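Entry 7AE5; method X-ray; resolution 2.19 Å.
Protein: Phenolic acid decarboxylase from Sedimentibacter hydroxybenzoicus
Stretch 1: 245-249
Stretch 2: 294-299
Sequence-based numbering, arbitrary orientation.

Stretch 1 (245-249) SDLYD
Stretch 2 (294-299) IDRITH

Two segments of one chain, residues 245-249 and 294-299, meet through side chains in this phenolic acid decarboxylase. Residues 294-299 continue a strand that begins earlier in the chain; residues 245-249 form an irregular loop that passes beside it. Contacts run in opposite order along the two stretches: Asp246 meets Arg296 and Thr298, Leu247 meets Asp295 and Arg296, and Tyr248 meets Asp295. The closest CA pair across the interface, Leu247 CA to Arg296 CA, lies 7.9 Å apart, too far for backbone pairing, so side chains bridge the gap; the contact buries 266 Å², both sides summed. The strand is mostly extended, with phi/psi of -101/110 at Ile294, -157/146 at Arg296, -119/129 at Ile297, -123/130 at Thr298 and -149/155 at His299, but Asp295 departs from this pattern at -89/-27. Ile294, Ile297 (both chi1 m, chi2 t) and His299 (chi1 p, chi2 84°) make no contact with the loop.

The loop opens with Ser245, extended at -66/158 and with chi1 p. Its CA-to-CB bond points sideways and its side chain stays clear of the strand, serving the loop itself instead: Ser245 OG donates a hydrogen bond to Tyr248 O at 2.5 Å, tying the start of the turn to the residue three positions on. Asp246 (-71/-46) and Leu247 (-96/-18) carry the chain through that turn, and both direct CA-to-CB toward the strand.

Asp246, with chi1 between wells at -100° and chi2 near 4°, supplies the charged contact. Its OD2 forms a salt bridge with Arg296 NH1 at 2.6 Å, a short pairing of carboxylate and guanidinium, while OD1 is hydrogen-bonded elsewhere in the structure. Arg296 reaches it through a long side chain with chi1 t, chi2 t, chi3 m and chi4 -126°; Asp246 CB lies over one face of the guanidinium. Thr298, two residues along the strand and also pointing toward the loop, places its methyl CG2 in van der Waals contact with Asp246 OD2 at 3.9 Å; its chi1 is p, and its OG1 is hydrogen-bonded elsewhere in the structure.

Leu247 (chi1 m, chi2 t) packs against Asp295 and Arg296: its CD1 lies 3.7 Å from Asp295 CB and 3.6 Å from Arg296 CB, and its CD2 comes within 3.3 Å of Arg296 NE, oblique to the guanidinium. A methyl group cannot accept a hydrogen bond, and Arg296 NE, buried by this contact, has no polar partner anywhere in the model.

Tyr248 swings to a more extended backbone, -129/124, with chi1 m and chi2 -61°. Its CA-to-CB bond points sideways, yet the ring carries the hydroxyl nearer the strand, where Tyr248 OH donates a weak hydrogen bond of 3.2 Å to Asp295 OD2. That carboxylate oxygen sits at the ring edge, near its plane; Asp295 points toward the loop with chi1 m and chi2 -67°, and its OD2 is also hydrogen-bonded elsewhere.

Asp249 (-73/-36; chi1 m, chi2 -10°) ends the loop exposed and out of reach of the strand.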

# COMPACT_ATOMS: atom_id res chain seq x y z
N SER C 245 -49.87 3.57 33.77
CA SER C 245 -49.14 3.72 35.02
C SER C 245 -50.04 4.36 36.07
O SER C 245 -51.03 5.03 35.75
CB SER C 245 -47.88 4.56 34.81
OG SER C 245 -48.15 5.94 34.95
N ASP C 246 -49.69 4.15 37.33
CA ASP C 246 -50.54 4.61 38.42
C ASP C 246 -50.53 6.12 38.55
O ASP C 246 -51.59 6.75 38.68
CB ASP C 246 -50.11 3.95 39.74
CG ASP C 246 -50.98 2.77 40.12
OD1 ASP C 246 -51.87 2.41 39.32
OD2 ASP C 246 -50.77 2.21 41.21
N LEU C 247 -49.35 6.73 38.49
CA LEU C 247 -49.22 8.16 38.77
C LEU C 247 -49.23 9.03 37.52
O LEU C 247 -49.48 10.23 37.63
CB LEU C 247 -47.92 8.43 39.54
CG LEU C 247 -47.67 7.57 40.78
CD1 LEU C 247 -46.29 7.85 41.34
CD2 LEU C 247 -48.74 7.85 41.82
N TYR C 248 -48.98 8.46 36.34
CA TYR C 248 -48.77 9.24 35.13
C TYR C 248 -49.68 8.72 34.03
O TYR C 248 -49.64 7.54 33.69
CB TYR C 248 -47.30 9.20 34.72
CG TYR C 248 -46.39 9.69 35.82
CD1 TYR C 248 -46.49 10.99 36.30
CD2 TYR C 248 -45.44 8.85 36.39
CE1 TYR C 248 -45.66 11.44 37.32
CE2 TYR C 248 -44.61 9.29 37.41
CZ TYR C 248 -44.73 10.59 37.87
OH TYR C 248 -43.91 11.04 38.88
N ASP C 249 -50.51 9.62 33.48
CA ASP C 249 -51.53 9.22 32.52
C ASP C 249 -50.92 8.86 31.17
O ASP C 249 -51.39 7.94 30.49
CB ASP C 249 -52.56 10.33 32.36
CG ASP C 249 -53.33 10.61 33.64
OD1 ASP C 249 -53.20 9.81 34.59
OD2 ASP C 249 -54.06 11.62 33.69
N ILE C 294 -37.84 7.63 42.75
CA ILE C 294 -38.83 6.59 42.54
C ILE C 294 -40.01 6.91 43.45
O ILE C 294 -39.91 6.82 44.68
CB ILE C 294 -38.25 5.20 42.81
CG1 ILE C 294 -37.42 4.76 41.60
CG2 ILE C 294 -39.36 4.19 43.07
CD1 ILE C 294 -36.69 3.46 41.80
N ASP C 295 -41.13 7.30 42.84
CA ASP C 295 -42.30 7.77 43.59
C ASP C 295 -43.26 6.65 43.96
O ASP C 295 -43.97 6.77 44.97
CB ASP C 295 -43.05 8.83 42.78
CG ASP C 295 -42.19 10.03 42.45
OD1 ASP C 295 -41.82 10.78 43.38
OD2 ASP C 295 -41.88 10.24 41.25
N ARG C 296 -43.30 5.57 43.19
CA ARG C 296 -44.18 4.45 43.51
C ARG C 296 -43.64 3.18 42.86
O ARG C 296 -43.07 3.22 41.77
CB ARG C 296 -45.62 4.72 43.04
CG ARG C 296 -46.60 3.62 43.43
CD ARG C 296 -47.91 3.74 42.66
NE ARG C 296 -48.75 4.80 43.19
CZ ARG C 296 -50.01 4.63 43.57
NH1 ARG C 296 -50.60 3.45 43.50
NH2 ARG C 296 -50.70 5.67 44.04
N ILE C 297 -43.84 2.06 43.55
CA ILE C 297 -43.48 0.74 43.05
C ILE C 297 -44.75 -0.09 42.98
O ILE C 297 -45.50 -0.17 43.96
CB ILE C 297 -42.44 0.05 43.94
CG1 ILE C 297 -41.07 0.73 43.79
CG2 ILE C 297 -42.33 -1.43 43.60
CD1 ILE C 297 -40.04 0.23 44.78
N THR C 298 -45.00 -0.70 41.83
CA THR C 298 -46.07 -1.67 41.65
C THR C 298 -45.46 -2.97 41.15
O THR C 298 -44.69 -2.96 40.19
CB THR C 298 -47.14 -1.17 40.67
OG1 THR C 298 -46.73 -1.46 39.32
CG2 THR C 298 -47.34 0.33 40.82
N HIS C 299 -45.81 -4.08 41.79
CA HIS C 299 -45.16 -5.35 41.48
C HIS C 299 -46.11 -6.51 41.70
O HIS C 299 -47.05 -6.43 42.49
CB HIS C 299 -43.89 -5.54 42.32
CG HIS C 299 -44.15 -5.77 43.77
ND1 HIS C 299 -44.45 -7.01 44.29
CD2 HIS C 299 -44.16 -4.91 44.82
CE1 HIS C 299 -44.63 -6.91 45.60
NE2 HIS C 299 -44.46 -5.65 45.95